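Side-chain contacts in spot 14 protein (Mus musculus, PDB 3ONT), which takes part in regulating lipogenesis, especially in the lactating mammary gland, and supports synthesis of triglycerides with medium-length fatty acid chains: residues 17-22 with 70-75; 31-36 with 60-65; 66-71 with 117-122. All blocks are in the same frame, centred on the assembly; numbering follows the deposited sequence.

Overall arrangement
All three contacts share helix 58-73. In contacts 1 and 2 it meets helix 15-32 and the turn that follows it; in contact 3 its partner is helix 115-147. Contact 2, the inner of the two pairings between the first two helices, lies about 17 Å from contact 1, centre to centre. Contact 3 starts directly after contact 2 closes and shares V70 and E71 with contact 1; its centre is about 10 Å from contact 1 and about 16 Å from contact 2. Y22 OH reaches L65 O, linking contacts 1 and 2, while V72 packs on F119 between contacts 1 and 3. Each touches the second subunit, so the core round helix 58-73 is also part of the dimer interface.

Contact 1 of 3, residues 17-22 with 70-75; sequences TVMDRY and VEVDHG
Two residues before V72, whose side chain packs against M19 and Y22, the carbonyl oxygen V70 O is gripped twice by H74. The imidazole gives the firmer hold: H74 ND1 donates to V70 O at 2.7 Å, with an N-H...O angle of 159°, and the oxygen lies near the ring plane. H74 N adds a weak bond to the same V70 O. The ND1 bond probably limits how the imidazole can turn, and the chain leaves through G75, whose positive phi suits glycine.

The apolar part of the contact centres on V72, whose two methyls go to different partners. CG1 stands anti to the backbone N (chi1 169°), which carries it to the backbone of helix 15-32, 3.6 Å from M19 O; M19 CG, in a residue modelled as selenomethionine, is 4.0 Å from the same V72 CG1. The M19 and V72 side chains run past each other in opposite senses, and the bend of M19 at chi3 returns its methyl CE to 3.7 Å from V72 O. The other branch, V72 CG2, meets the Y22 ring obliquely, 4.1 Å from Y22 CD2. The phenol passes on to hydrogen-bond through its OH to L65 O. The backbones come close here, M19 CA 6.5 Å from V72 CA.

D73 adds a polar clasp at the margin, in a salt bridge to R27 and a hydrogen bond to S23. L130 and T134 of the second subunit pack on M19 and Y22. V72 thus joins helix 15-32 to helix 58-73, which run in roughly opposite directions here, as neighbouring helices of a helical bundle covered by the second subunit.

Contact 2 of 3, residues 31-36 with 60-65; sequences QVVMIP and TYFTML
V33, which faces F62, is the first residue to leave helical geometry after helix 15-32 and forms the centre of an inverse gamma turn, with a weak bond from M34 N to V32 O; the chain then swings round to bring P36 to F62 as well, their CA atoms 8.6 Å apart.

The side chains show one aromatic ring meeting two residues of a single bend. F62 extends from helix 58-73 with CG anti to its backbone N (chi1 169°), and the far end of its ring enters the turn. V33 takes one corner of that ring: CG1 lies 3.8 Å from F62 CE1, and CG2 lies 4.0 Å from the same F62 CE1, so the whole isopropyl group gathers about a single ring carbon. V33 CG1 is also 3.9 Å from F62 CZ. The proline meets the other corner, with P36 CB 3.9 Å from F62 CE2. Both partners approach the ring obliquely, and the touch is purely apolar, with no hydrogen bond across it.

L39 in the following loop and M29 of helix 15-32 also pack on F62. An alanine here, lacking the ring, would probably leave V33 and P36 without their common partner and open a gap between the turn and helix 58-73.

From the second subunit, Y144 packs on V33, and its OH is hydrogen-bonded to I35 N, so the bend also touches the dimer partner. The whole is an inverse gamma turn directly after helix 15-32, packed against an aromatic residue of helix 58-73 at one end of an antiparallel helix pair.

Contact 3 of 3, residues 66-71 with 117-122; sequences KSICVE and AQFHLH
I68 opens the contact by laying a methyl on the phenyl ring of F119. Its CG2 sits 4.0 Å from the centroid of the F119 ring and almost along the ring normal, a CH-pi contact over the middle of one face. The ring is presented for this by its own first torsion: F119 CG is anti to the backbone N (chi1 171°), which extends the side chain across to helix 58-73. Of the ring carbons, F119 CE2 is nearest to I68 CG2, again at 4.0 Å.

C69 turns the other way, toward Y22 and V26 of helix 15-32, and the next touch comes one helical turn after I68, at E71. Its chain runs extended beyond CG and spreads the two carboxylate oxygens between two aromatic residues. E71 OE1 comes up to the edge of the phenyl ring, near its plane, 4.1 Å from F119 CE2. F119 is thus met over a face by a methyl and at the edge by an anion, an approach likely to be favourable because ring hydrogens carry slight positive charge. E71 OE2 goes to the imidazole, 3.9 Å from H120 CD2, the carboxylate plane turned 18° from that of the H120 ring. H120 NE2 is 4.4 Å from E71 OE2, too far for a bond, though a protonated imidazole would probably be steadied by the carboxylate.

F123 continues the cluster, its ring meeting those of both F119 and H120. The two short helical segments run almost in the same direction, 13° apart with axes 11.1 Å from each other. With C69 on helix 15-32 and I68 and E71 on helix 115-147, helix 58-73 stands between the two, while L133 and L126 of the second subunit pack on I68 and F119.

Contact 1 of 3, residues 17-22 with 70-75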
ATOM      1  N   THR A  17      -3.669 -10.149   2.471  1.00 78.38           N
ATOM      2  CA  THR A  17      -4.635 -11.185   2.137  1.00 76.12           C
ATOM      3  C   THR A  17      -5.505 -10.686   0.998  1.00 73.82           C
ATOM      4  O   THR A  17      -5.740 -11.397   0.037  1.00 73.84           O
ATOM      5  CB  THR A  17      -5.466 -11.595   3.368  1.00 76.29           C
ATOM      6  OG1 THR A  17      -4.664 -12.446   4.190  1.00 77.30           O
ATOM      7  CG2 THR A  17      -6.705 -12.363   2.969  1.00 76.26           C
ATOM      8  N   VAL A  18      -5.949  -9.445   1.120  1.00 72.25           N
ATOM      9  CA  VAL A  18      -6.701  -8.750   0.096  1.00 70.24           C
ATOM     10  C   VAL A  18      -5.975  -8.758  -1.269  1.00 68.96           C
ATOM     11  O   VAL A  18      -6.602  -9.022  -2.307  1.00 66.98           O
ATOM     12  CB  VAL A  18      -7.052  -7.307   0.580  1.00 70.49           C
ATOM     13  CG1 VAL A  18      -7.105  -6.324  -0.567  1.00 70.39           C
ATOM     14  CG2 VAL A  18      -8.370  -7.308   1.332  1.00 71.07           C
HETATM   15  N   MSE A  19      -4.666  -8.498  -1.251  1.00 68.71           N
HETATM   16  CA  MSE A  19      -3.852  -8.551  -2.459  1.00 68.39           C
HETATM   17  C   MSE A  19      -3.946  -9.868  -3.210  1.00 69.54           C
HETATM   18  O   MSE A  19      -4.224  -9.871  -4.422  1.00 69.52           O
HETATM   19  CB  MSE A  19      -2.399  -8.205  -2.192  1.00 68.50           C
HETATM   20  CG  MSE A  19      -2.149  -6.750  -2.345  1.00 69.27           C
HETATM   21 SE   MSE A  19      -0.459  -6.134  -1.616  1.00 73.84          SE
HETATM   22  CE  MSE A  19       0.811  -6.560  -3.055  1.00 72.42           C
ATOM     23  N   ASP A  20      -3.740 -11.000  -2.548  1.00 70.88           N
ATOM     24  CA  ASP A  20      -3.817 -12.195  -3.369  1.00 71.92           C
ATOM     25  C   ASP A  20      -5.202 -12.808  -3.560  1.00 69.51           C
ATOM     26  O   ASP A  20      -5.359 -13.684  -4.400  1.00 69.35           O
ATOM     27  CB  ASP A  20      -2.665 -13.198  -3.150  1.00 76.16           C
ATOM     28  CG  ASP A  20      -2.675 -13.827  -1.793  1.00 78.96           C
ATOM     29  OD1 ASP A  20      -3.693 -14.469  -1.437  1.00 80.16           O
ATOM     30  OD2 ASP A  20      -1.637 -13.712  -1.101  1.00 81.67           O
ATOM     31  N   ARG A  21      -6.203 -12.311  -2.833  1.00 67.38           N
ATOM     32  CA  ARG A  21      -7.594 -12.591  -3.188  1.00 66.46           C
ATOM     33  C   ARG A  21      -7.890 -11.898  -4.530  1.00 64.20           C
ATOM     34  O   ARG A  21      -8.483 -12.486  -5.446  1.00 63.54           O
ATOM     35  CB  ARG A  21      -8.548 -12.086  -2.124  1.00 68.19           C
ATOM     36  CG  ARG A  21      -9.698 -13.016  -1.915  1.00 74.79           C
ATOM     37  CD  ARG A  21     -11.001 -12.288  -1.560  1.00 79.07           C
ATOM     38  NE  ARG A  21     -12.163 -13.044  -2.064  1.00 83.23           N
ATOM     39  CZ  ARG A  21     -13.376 -12.529  -2.289  1.00 84.96           C
ATOM     40  NH1 ARG A  21     -13.618 -11.241  -2.054  1.00 85.26           N
ATOM     41  NH2 ARG A  21     -14.352 -13.309  -2.760  1.00 86.95           N
ATOM     42  N   TYR A  22      -7.429 -10.655  -4.650  1.00 61.29           N
ATOM     43  CA  TYR A  22      -7.573  -9.911  -5.877  1.00 58.78           C
ATOM     44  C   TYR A  22      -6.876 -10.622  -7.025  1.00 59.13           C
ATOM     45  O   TYR A  22      -7.472 -10.836  -8.097  1.00 59.56           O
ATOM     46  CB  TYR A  22      -7.026  -8.505  -5.727  1.00 57.30           C
ATOM     47  CG  TYR A  22      -7.113  -7.720  -7.005  1.00 55.35           C
ATOM     48  CD1 TYR A  22      -8.327  -7.173  -7.428  1.00 55.10           C
ATOM     49  CD2 TYR A  22      -5.989  -7.520  -7.792  1.00 54.11           C
ATOM     50  CE1 TYR A  22      -8.416  -6.458  -8.604  1.00 53.44           C
ATOM     51  CE2 TYR A  22      -6.070  -6.789  -8.960  1.00 54.64           C
ATOM     52  CZ  TYR A  22      -7.289  -6.270  -9.359  1.00 53.37           C
ATOM     53  OH  TYR A  22      -7.367  -5.567 -10.534  1.00 54.30           O
ATOM     54  N   VAL A  70      -1.112  -6.984 -12.560  1.00 65.66           N
ATOM     55  CA  VAL A  70       0.311  -7.166 -12.897  1.00 68.57           C
ATOM     56  C   VAL A  70       1.196  -6.475 -11.848  1.00 70.37           C
ATOM     57  O   VAL A  70       2.282  -6.955 -11.517  1.00 72.18           O
ATOM     58  CB  VAL A  70       0.643  -6.681 -14.342  1.00 69.16           C
ATOM     59  CG1 VAL A  70       2.143  -6.509 -14.549  1.00 70.37           C
ATOM     60  CG2 VAL A  70       0.066  -7.643 -15.375  1.00 68.24           C
ATOM     61  N   GLU A  71       0.716  -5.359 -11.307  1.00 70.68           N
ATOM     62  CA  GLU A  71       1.473  -4.643 -10.292  1.00 72.21           C
ATOM     63  C   GLU A  71       1.363  -5.286  -8.908  1.00 70.93           C
ATOM     64  O   GLU A  71       2.333  -5.333  -8.165  1.00 72.21           O
ATOM     65  CB  GLU A  71       1.119  -3.165 -10.301  1.00 73.38           C
ATOM     66  CG  GLU A  71       1.961  -2.439 -11.347  1.00 81.31           C
ATOM     67  CD  GLU A  71       1.497  -1.018 -11.682  1.00 84.42           C
ATOM     68  OE1 GLU A  71       0.335  -0.628 -11.356  1.00 85.43           O
ATOM     69  OE2 GLU A  71       2.324  -0.286 -12.290  1.00 88.12           O
ATOM     70  N   VAL A  72       0.186  -5.803  -8.585  1.00 68.58           N
ATOM     71  CA  VAL A  72      -0.022  -6.557  -7.376  1.00 66.83           C
ATOM     72  C   VAL A  72       0.861  -7.800  -7.372  1.00 69.99           C
ATOM     73  O   VAL A  72       1.365  -8.181  -6.334  1.00 71.75           O
ATOM     74  CB  VAL A  72      -1.499  -6.952  -7.234  1.00 65.49           C
ATOM     75  CG1 VAL A  72      -1.693  -7.972  -6.128  1.00 64.70           C
ATOM     76  CG2 VAL A  72      -2.373  -5.717  -7.005  1.00 62.31           C
ATOM     77  N   ASP A  73       1.057  -8.423  -8.532  1.00 72.97           N
ATOM     78  CA  ASP A  73       1.817  -9.678  -8.632  1.00 76.53           C
ATOM     79  C   ASP A  73       3.331  -9.491  -8.585  1.00 79.49           C
ATOM     80  O   ASP A  73       4.066 -10.440  -8.300  1.00 81.86           O
ATOM     81  CB  ASP A  73       1.440 -10.451  -9.901  1.00 77.05           C
ATOM     82  CG  ASP A  73       0.087 -11.132  -9.793  1.00 77.04           C
ATOM     83  OD1 ASP A  73      -0.417 -11.299  -8.667  1.00 75.69           O
ATOM     84  OD2 ASP A  73      -0.483 -11.502 -10.847  1.00 78.80           O
ATOM     85  N   HIS A  74       3.791  -8.280  -8.894  1.00 80.47           N
ATOM     86  CA  HIS A  74       5.215  -7.959  -8.865  1.00 84.35           C
ATOM     87  C   HIS A  74       5.630  -7.393  -7.508  1.00 83.98           C
ATOM     88  O   HIS A  74       6.707  -6.809  -7.383  1.00 84.30           O
ATOM     89  CB  HIS A  74       5.587  -7.002 -10.001  1.00 86.05           C
ATOM     90  CG  HIS A  74       5.748  -7.680 -11.325  1.00 90.02           C
ATOM     91  ND1 HIS A  74       4.675  -8.017 -12.125  1.00 89.53           N
ATOM     92  CD2 HIS A  74       6.854  -8.099 -11.984  1.00 93.92           C
ATOM     93  CE1 HIS A  74       5.114  -8.610 -13.220  1.00 92.44           C
ATOM     94  NE2 HIS A  74       6.433  -8.672 -13.160  1.00 95.57           N
ATOM     95  N   GLY A  75       4.768  -7.597  -6.510  1.00 83.61           N
ATOM     96  CA  GLY A  75       4.932  -7.052  -5.164  1.00 85.48           C
ATOM     97  C   GLY A  75       4.872  -5.529  -5.087  1.00 86.44           C
ATOM     98  O   GLY A  75       5.196  -4.949  -4.047  1.00 86.32           O
TER

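Contact 2 of 3, residues 31-36 with 60-65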
ATOM      1  N   GLN A  31      -8.834 -16.719 -17.050  1.00 63.43           N
ATOM      2  CA  GLN A  31      -9.097 -18.062 -17.567  1.00 66.37           C
ATOM      3  C   GLN A  31     -10.458 -18.075 -18.220  1.00 64.24           C
ATOM      4  O   GLN A  31     -10.617 -18.654 -19.281  1.00 66.83           O
ATOM      5  CB  GLN A  31      -9.074 -19.142 -16.486  1.00 70.15           C
ATOM      6  CG  GLN A  31      -7.836 -19.174 -15.604  1.00 77.10           C
ATOM      7  CD  GLN A  31      -6.561 -19.543 -16.353  1.00 81.53           C
ATOM      8  OE1 GLN A  31      -6.567 -20.388 -17.267  1.00 85.12           O
ATOM      9  NE2 GLN A  31      -5.445 -18.929 -15.944  1.00 83.38           N
ATOM     10  N   VAL A  32     -11.433 -17.433 -17.583  1.00 60.80           N
ATOM     11  CA  VAL A  32     -12.834 -17.462 -18.021  1.00 58.22           C
ATOM     12  C   VAL A  32     -13.090 -16.650 -19.294  1.00 56.80           C
ATOM     13  O   VAL A  32     -13.790 -17.112 -20.214  1.00 58.28           O
ATOM     14  CB  VAL A  32     -13.780 -16.983 -16.889  1.00 57.25           C
ATOM     15  CG1 VAL A  32     -15.175 -16.672 -17.412  1.00 54.10           C
ATOM     16  CG2 VAL A  32     -13.836 -18.020 -15.766  1.00 57.78           C
ATOM     17  N   VAL A  33     -12.527 -15.447 -19.352  1.00 54.04           N
ATOM     18  CA  VAL A  33     -12.759 -14.542 -20.476  1.00 52.32           C
ATOM     19  C   VAL A  33     -11.927 -14.995 -21.669  1.00 54.13           C
ATOM     20  O   VAL A  33     -10.894 -14.424 -21.994  1.00 53.77           O
ATOM     21  CB  VAL A  33     -12.512 -13.054 -20.079  1.00 50.56           C
ATOM     22  CG1 VAL A  33     -12.657 -12.142 -21.265  1.00 47.46           C
ATOM     23  CG2 VAL A  33     -13.495 -12.631 -18.970  1.00 49.19           C
HETATM   24  N   MSE A  34     -12.411 -16.039 -22.329  1.00 57.59           N
HETATM   25  CA  MSE A  34     -11.674 -16.702 -23.399  1.00 61.11           C
HETATM   26  C   MSE A  34     -11.546 -15.847 -24.655  1.00 59.22           C
HETATM   27  O   MSE A  34     -10.513 -15.900 -25.343  1.00 60.96           O
HETATM   28  CB  MSE A  34     -12.379 -18.001 -23.758  1.00 66.48           C
HETATM   29  CG  MSE A  34     -12.473 -18.990 -22.610  1.00 73.94           C
HETATM   30 SE   MSE A  34     -11.223 -20.472 -22.823  1.00 84.97          SE
HETATM   31  CE  MSE A  34      -9.525 -19.515 -22.575  1.00 80.31           C
ATOM     32  N   ILE A  35     -12.606 -15.093 -24.967  1.00 54.81           N
ATOM     33  CA  ILE A  35     -12.644 -14.252 -26.159  1.00 51.98           C
ATOM     34  C   ILE A  35     -12.881 -12.809 -25.685  1.00 50.87           C
ATOM     35  O   ILE A  35     -14.029 -12.331 -25.595  1.00 50.22           O
ATOM     36  CB  ILE A  35     -13.733 -14.731 -27.195  1.00 51.30           C
ATOM     37  CG1 ILE A  35     -13.718 -16.261 -27.354  1.00 50.98           C
ATOM     38  CG2 ILE A  35     -13.555 -14.020 -28.552  1.00 49.54           C
ATOM     39  CD1 ILE A  35     -14.871 -16.842 -28.150  1.00 49.87           C
ATOM     40  N   PRO A  36     -11.785 -12.108 -25.362  1.00 50.33           N
ATOM     41  CA  PRO A  36     -11.912 -10.796 -24.713  1.00 48.19           C
ATOM     42  C   PRO A  36     -12.540  -9.735 -25.613  1.00 47.51           C
ATOM     43  O   PRO A  36     -13.084  -8.746 -25.109  1.00 47.65           O
ATOM     44  CB  PRO A  36     -10.452 -10.430 -24.346  1.00 49.55           C
ATOM     45  CG  PRO A  36      -9.709 -11.755 -24.326  1.00 50.64           C
ATOM     46  CD  PRO A  36     -10.378 -12.560 -25.442  1.00 51.47           C
ATOM     47  N   THR A  60     -12.086  -2.001 -21.756  1.00 47.77           N
ATOM     48  CA  THR A  60     -11.122  -1.070 -21.186  1.00 48.62           C
ATOM     49  C   THR A  60     -10.962  -1.356 -19.694  1.00 50.13           C
ATOM     50  O   THR A  60      -9.861  -1.294 -19.138  1.00 50.65           O
ATOM     51  CB  THR A  60     -11.608   0.376 -21.331  1.00 50.07           C
ATOM     52  OG1 THR A  60     -12.125   0.571 -22.652  1.00 50.72           O
ATOM     53  CG2 THR A  60     -10.483   1.375 -21.070  1.00 49.37           C
ATOM     54  N   TYR A  61     -12.078  -1.689 -19.057  1.00 50.40           N
ATOM     55  CA  TYR A  61     -12.111  -1.930 -17.646  1.00 51.26           C
ATOM     56  C   TYR A  61     -11.398  -3.232 -17.296  1.00 51.43           C
ATOM     57  O   TYR A  61     -10.542  -3.281 -16.398  1.00 54.03           O
ATOM     58  CB  TYR A  61     -13.555  -1.990 -17.194  1.00 53.20           C
ATOM     59  CG  TYR A  61     -13.691  -1.922 -15.715  1.00 56.07           C
ATOM     60  CD1 TYR A  61     -13.406  -0.746 -15.031  1.00 57.85           C
ATOM     61  CD2 TYR A  61     -14.091  -3.035 -14.988  1.00 57.25           C
ATOM     62  CE1 TYR A  61     -13.521  -0.679 -13.662  1.00 60.07           C
ATOM     63  CE2 TYR A  61     -14.204  -2.978 -13.603  1.00 59.46           C
ATOM     64  CZ  TYR A  61     -13.917  -1.803 -12.957  1.00 59.92           C
ATOM     65  OH  TYR A  61     -14.030  -1.743 -11.599  1.00 63.21           O
ATOM     66  N   PHE A  62     -11.782  -4.293 -17.981  1.00 49.44           N
ATOM     67  CA  PHE A  62     -11.081  -5.560 -17.942  1.00 48.07           C
ATOM     68  C   PHE A  62      -9.557  -5.326 -18.070  1.00 47.55           C
ATOM     69  O   PHE A  62      -8.771  -5.797 -17.253  1.00 46.94           O
ATOM     70  CB  PHE A  62     -11.664  -6.396 -19.084  1.00 47.60           C
ATOM     71  CG  PHE A  62     -10.929  -7.648 -19.394  1.00 47.35           C
ATOM     72  CD1 PHE A  62     -11.117  -8.786 -18.636  1.00 48.48           C
ATOM     73  CD2 PHE A  62     -10.110  -7.719 -20.524  1.00 48.96           C
ATOM     74  CE1 PHE A  62     -10.461  -9.983 -18.972  1.00 50.06           C
ATOM     75  CE2 PHE A  62      -9.446  -8.896 -20.868  1.00 48.89           C
ATOM     76  CZ  PHE A  62      -9.621 -10.029 -20.088  1.00 50.08           C
ATOM     77  N   THR A  63      -9.147  -4.557 -19.064  1.00 47.01           N
ATOM     78  CA  THR A  63      -7.738  -4.245 -19.233  1.00 47.83           C
ATOM     79  C   THR A  63      -7.123  -3.606 -17.988  1.00 49.37           C
ATOM     80  O   THR A  63      -6.020  -3.978 -17.572  1.00 51.39           O
ATOM     81  CB  THR A  63      -7.569  -3.356 -20.441  1.00 47.61           C
ATOM     82  OG1 THR A  63      -7.890  -4.143 -21.580  1.00 49.49           O
ATOM     83  CG2 THR A  63      -6.160  -2.873 -20.602  1.00 48.17           C
HETATM   84  N   MSE A  64      -7.834  -2.660 -17.384  1.00 49.42           N
HETATM   85  CA  MSE A  64      -7.335  -1.978 -16.201  1.00 49.57           C
HETATM   86  C   MSE A  64      -7.149  -2.975 -15.059  1.00 48.97           C
HETATM   87  O   MSE A  64      -6.113  -2.979 -14.390  1.00 48.46           O
HETATM   88  CB  MSE A  64      -8.278  -0.849 -15.792  1.00 50.27           C
HETATM   89  CG  MSE A  64      -7.732  -0.001 -14.659  1.00 51.89           C
HETATM   90 SE   MSE A  64      -9.024   1.257 -13.854  1.00 59.17          SE
HETATM   91  CE  MSE A  64     -10.194  -0.075 -13.008  1.00 50.13           C
ATOM     92  N   LEU A  65      -8.166  -3.809 -14.844  1.00 48.73           N
ATOM     93  CA  LEU A  65      -8.122  -4.836 -13.827  1.00 49.26           C
ATOM     94  C   LEU A  65      -6.863  -5.684 -13.992  1.00 51.46           C
ATOM     95  O   LEU A  65      -6.129  -5.898 -13.025  1.00 52.15           O
ATOM     96  CB  LEU A  65      -9.371  -5.702 -13.907  1.00 49.10           C
ATOM     97  CG  LEU A  65     -10.698  -5.065 -13.489  1.00 48.94           C
ATOM     98  CD1 LEU A  65     -11.825  -6.041 -13.733  1.00 48.41           C
ATOM     99  CD2 LEU A  65     -10.666  -4.654 -12.035  1.00 48.12           C
TER

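Contact 3 of 3, residues 66-71 with 117-122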
ATOM      1  N   LYS A  66      -6.587  -6.130 -15.219  1.00 52.67           N
ATOM      2  CA  LYS A  66      -5.393  -6.922 -15.493  1.00 54.36           C
ATOM      3  C   LYS A  66      -4.141  -6.134 -15.208  1.00 55.77           C
ATOM      4  O   LYS A  66      -3.139  -6.662 -14.709  1.00 58.15           O
ATOM      5  CB  LYS A  66      -5.371  -7.401 -16.934  1.00 55.19           C
ATOM      6  CG  LYS A  66      -6.232  -8.636 -17.167  1.00 56.43           C
ATOM      7  CD  LYS A  66      -6.746  -8.687 -18.597  1.00 58.62           C
ATOM      8  CE  LYS A  66      -5.687  -9.079 -19.632  1.00 61.26           C
ATOM      9  NZ  LYS A  66      -6.033  -8.386 -20.908  1.00 63.54           N
ATOM     10  N   SER A  67      -4.199  -4.852 -15.502  1.00 55.90           N
ATOM     11  CA  SER A  67      -3.011  -4.031 -15.408  1.00 57.26           C
ATOM     12  C   SER A  67      -2.608  -3.787 -13.938  1.00 57.39           C
ATOM     13  O   SER A  67      -1.426  -3.809 -13.581  1.00 58.91           O
ATOM     14  CB  SER A  67      -3.251  -2.743 -16.161  1.00 56.80           C
ATOM     15  OG  SER A  67      -2.132  -1.919 -16.041  1.00 61.39           O
ATOM     16  N   ILE A  68      -3.605  -3.574 -13.091  1.00 56.19           N
ATOM     17  CA  ILE A  68      -3.391  -3.446 -11.668  1.00 55.78           C
ATOM     18  C   ILE A  68      -2.917  -4.784 -11.101  1.00 57.87           C
ATOM     19  O   ILE A  68      -1.993  -4.836 -10.293  1.00 58.77           O
ATOM     20  CB  ILE A  68      -4.673  -2.987 -10.990  1.00 54.26           C
ATOM     21  CG1 ILE A  68      -4.953  -1.533 -11.378  1.00 52.73           C
ATOM     22  CG2 ILE A  68      -4.588  -3.195  -9.482  1.00 53.66           C
ATOM     23  CD1 ILE A  68      -6.221  -0.993 -10.818  1.00 51.68           C
ATOM     24  N   CYS A  69      -3.516  -5.873 -11.557  1.00 59.52           N
ATOM     25  CA  CYS A  69      -3.080  -7.189 -11.123  1.00 61.17           C
ATOM     26  C   CYS A  69      -1.608  -7.466 -11.425  1.00 63.50           C
ATOM     27  O   CYS A  69      -0.925  -8.115 -10.637  1.00 64.36           O
ATOM     28  CB  CYS A  69      -3.948  -8.269 -11.737  1.00 61.50           C
ATOM     29  SG  CYS A  69      -3.554  -9.881 -11.093  1.00 63.70           S
ATOM     30  N   VAL A  70      -1.112  -6.984 -12.560  1.00 65.66           N
ATOM     31  CA  VAL A  70       0.311  -7.166 -12.897  1.00 68.57           C
ATOM     32  C   VAL A  70       1.196  -6.475 -11.848  1.00 70.37           C
ATOM     33  O   VAL A  70       2.282  -6.955 -11.517  1.00 72.18           O
ATOM     34  CB  VAL A  70       0.643  -6.681 -14.342  1.00 69.16           C
ATOM     35  CG1 VAL A  70       2.143  -6.509 -14.549  1.00 70.37           C
ATOM     36  CG2 VAL A  70       0.066  -7.643 -15.375  1.00 68.24           C
ATOM     37  N   GLU A  71       0.716  -5.359 -11.307  1.00 70.68           N
ATOM     38  CA  GLU A  71       1.473  -4.643 -10.292  1.00 72.21           C
ATOM     39  C   GLU A  71       1.363  -5.286  -8.908  1.00 70.93           C
ATOM     40  O   GLU A  71       2.333  -5.333  -8.165  1.00 72.21           O
ATOM     41  CB  GLU A  71       1.119  -3.165 -10.301  1.00 73.38           C
ATOM     42  CG  GLU A  71       1.961  -2.439 -11.347  1.00 81.31           C
ATOM     43  CD  GLU A  71       1.497  -1.018 -11.682  1.00 84.42           C
ATOM     44  OE1 GLU A  71       0.335  -0.628 -11.356  1.00 85.43           O
ATOM     45  OE2 GLU A  71       2.324  -0.286 -12.290  1.00 88.12           O
ATOM     46  N   ALA A 117      -4.602   5.013 -11.540  1.00 26.03           N
ATOM     47  CA  ALA A 117      -3.716   6.133 -11.221  1.00 53.92           C
ATOM     48  C   ALA A 117      -3.651   6.379  -9.712  1.00 53.42           C
ATOM     49  O   ALA A 117      -2.574   6.589  -9.159  1.00 53.05           O
ATOM     50  CB  ALA A 117      -4.181   7.372 -11.929  1.00 53.72           C
ATOM     51  N   GLN A 118      -4.813   6.350  -9.069  1.00 53.57           N
ATOM     52  CA  GLN A 118      -4.922   6.481  -7.626  1.00 55.33           C
ATOM     53  C   GLN A 118      -4.173   5.345  -6.923  1.00 54.86           C
ATOM     54  O   GLN A 118      -3.350   5.596  -6.040  1.00 55.59           O
ATOM     55  CB  GLN A 118      -6.396   6.545  -7.202  1.00 55.57           C
ATOM     56  CG  GLN A 118      -7.069   7.847  -7.657  1.00 58.82           C
ATOM     57  CD  GLN A 118      -8.589   7.894  -7.398  1.00 61.33           C
ATOM     58  OE1 GLN A 118      -9.125   7.193  -6.521  1.00 61.46           O
ATOM     59  NE2 GLN A 118      -9.286   8.744  -8.162  1.00 63.64           N
ATOM     60  N   PHE A 119      -4.421   4.114  -7.365  1.00 54.07           N
ATOM     61  CA  PHE A 119      -3.759   2.939  -6.825  1.00 53.94           C
ATOM     62  C   PHE A 119      -2.267   3.161  -6.886  1.00 55.46           C
ATOM     63  O   PHE A 119      -1.558   3.012  -5.888  1.00 56.49           O
ATOM     64  CB  PHE A 119      -4.152   1.693  -7.627  1.00 54.22           C
ATOM     65  CG  PHE A 119      -3.356   0.464  -7.284  1.00 55.31           C
ATOM     66  CD1 PHE A 119      -3.661  -0.290  -6.144  1.00 56.27           C
ATOM     67  CD2 PHE A 119      -2.327   0.029  -8.115  1.00 57.29           C
ATOM     68  CE1 PHE A 119      -2.926  -1.459  -5.812  1.00 57.53           C
ATOM     69  CE2 PHE A 119      -1.581  -1.138  -7.799  1.00 59.28           C
ATOM     70  CZ  PHE A 119      -1.884  -1.876  -6.643  1.00 58.48           C
ATOM     71  N   HIS A 120      -1.790   3.542  -8.065  1.00 57.40           N
ATOM     72  CA  HIS A 120      -0.376   3.766  -8.273  1.00 58.50           C
ATOM     73  C   HIS A 120       0.148   4.849  -7.329  1.00 56.26           C
ATOM     74  O   HIS A 120       1.201   4.680  -6.718  1.00 55.85           O
ATOM     75  CB  HIS A 120      -0.100   4.118  -9.729  1.00 63.06           C
ATOM     76  CG  HIS A 120       1.352   4.088 -10.079  1.00 70.13           C
ATOM     77  ND1 HIS A 120       2.086   5.233 -10.313  1.00 73.07           N
ATOM     78  CD2 HIS A 120       2.221   3.052 -10.206  1.00 73.65           C
ATOM     79  CE1 HIS A 120       3.340   4.901 -10.580  1.00 77.82           C
ATOM     80  NE2 HIS A 120       3.451   3.584 -10.519  1.00 77.05           N
ATOM     81  N   LEU A 121      -0.589   5.944  -7.184  1.00 53.73           N
ATOM     82  CA  LEU A 121      -0.158   6.987  -6.274  1.00 53.78           C
ATOM     83  C   LEU A 121       0.048   6.430  -4.846  1.00 52.70           C
ATOM     84  O   LEU A 121       1.120   6.581  -4.269  1.00 52.03           O
ATOM     85  CB  LEU A 121      -1.145   8.147  -6.248  1.00 53.37           C
ATOM     86  CG  LEU A 121      -0.952   9.119  -5.066  1.00 54.01           C
ATOM     87  CD1 LEU A 121       0.430   9.803  -5.060  1.00 55.17           C
ATOM     88  CD2 LEU A 121      -2.049  10.150  -5.086  1.00 54.99           C
ATOM     89  N   HIS A 122      -0.985   5.784  -4.312  1.00 51.61           N
ATOM     90  CA  HIS A 122      -0.929   5.108  -3.027  1.00 51.22           C
ATOM     91  C   HIS A 122       0.217   4.120  -2.871  1.00 53.71           C
ATOM     92  O   HIS A 122       1.042   4.298  -1.965  1.00 54.81           O
ATOM     93  CB  HIS A 122      -2.261   4.459  -2.743  1.00 49.02           C
ATOM     94  CG  HIS A 122      -3.363   5.458  -2.615  1.00 49.77           C
ATOM     95  ND1 HIS A 122      -3.226   6.619  -1.879  1.00 49.72           N
ATOM     96  CD2 HIS A 122      -4.607   5.490  -3.141  1.00 49.85           C
ATOM     97  CE1 HIS A 122      -4.344   7.318  -1.949  1.00 51.07           C
ATOM     98  NE2 HIS A 122      -5.197   6.656  -2.713  1.00 52.23           N
TER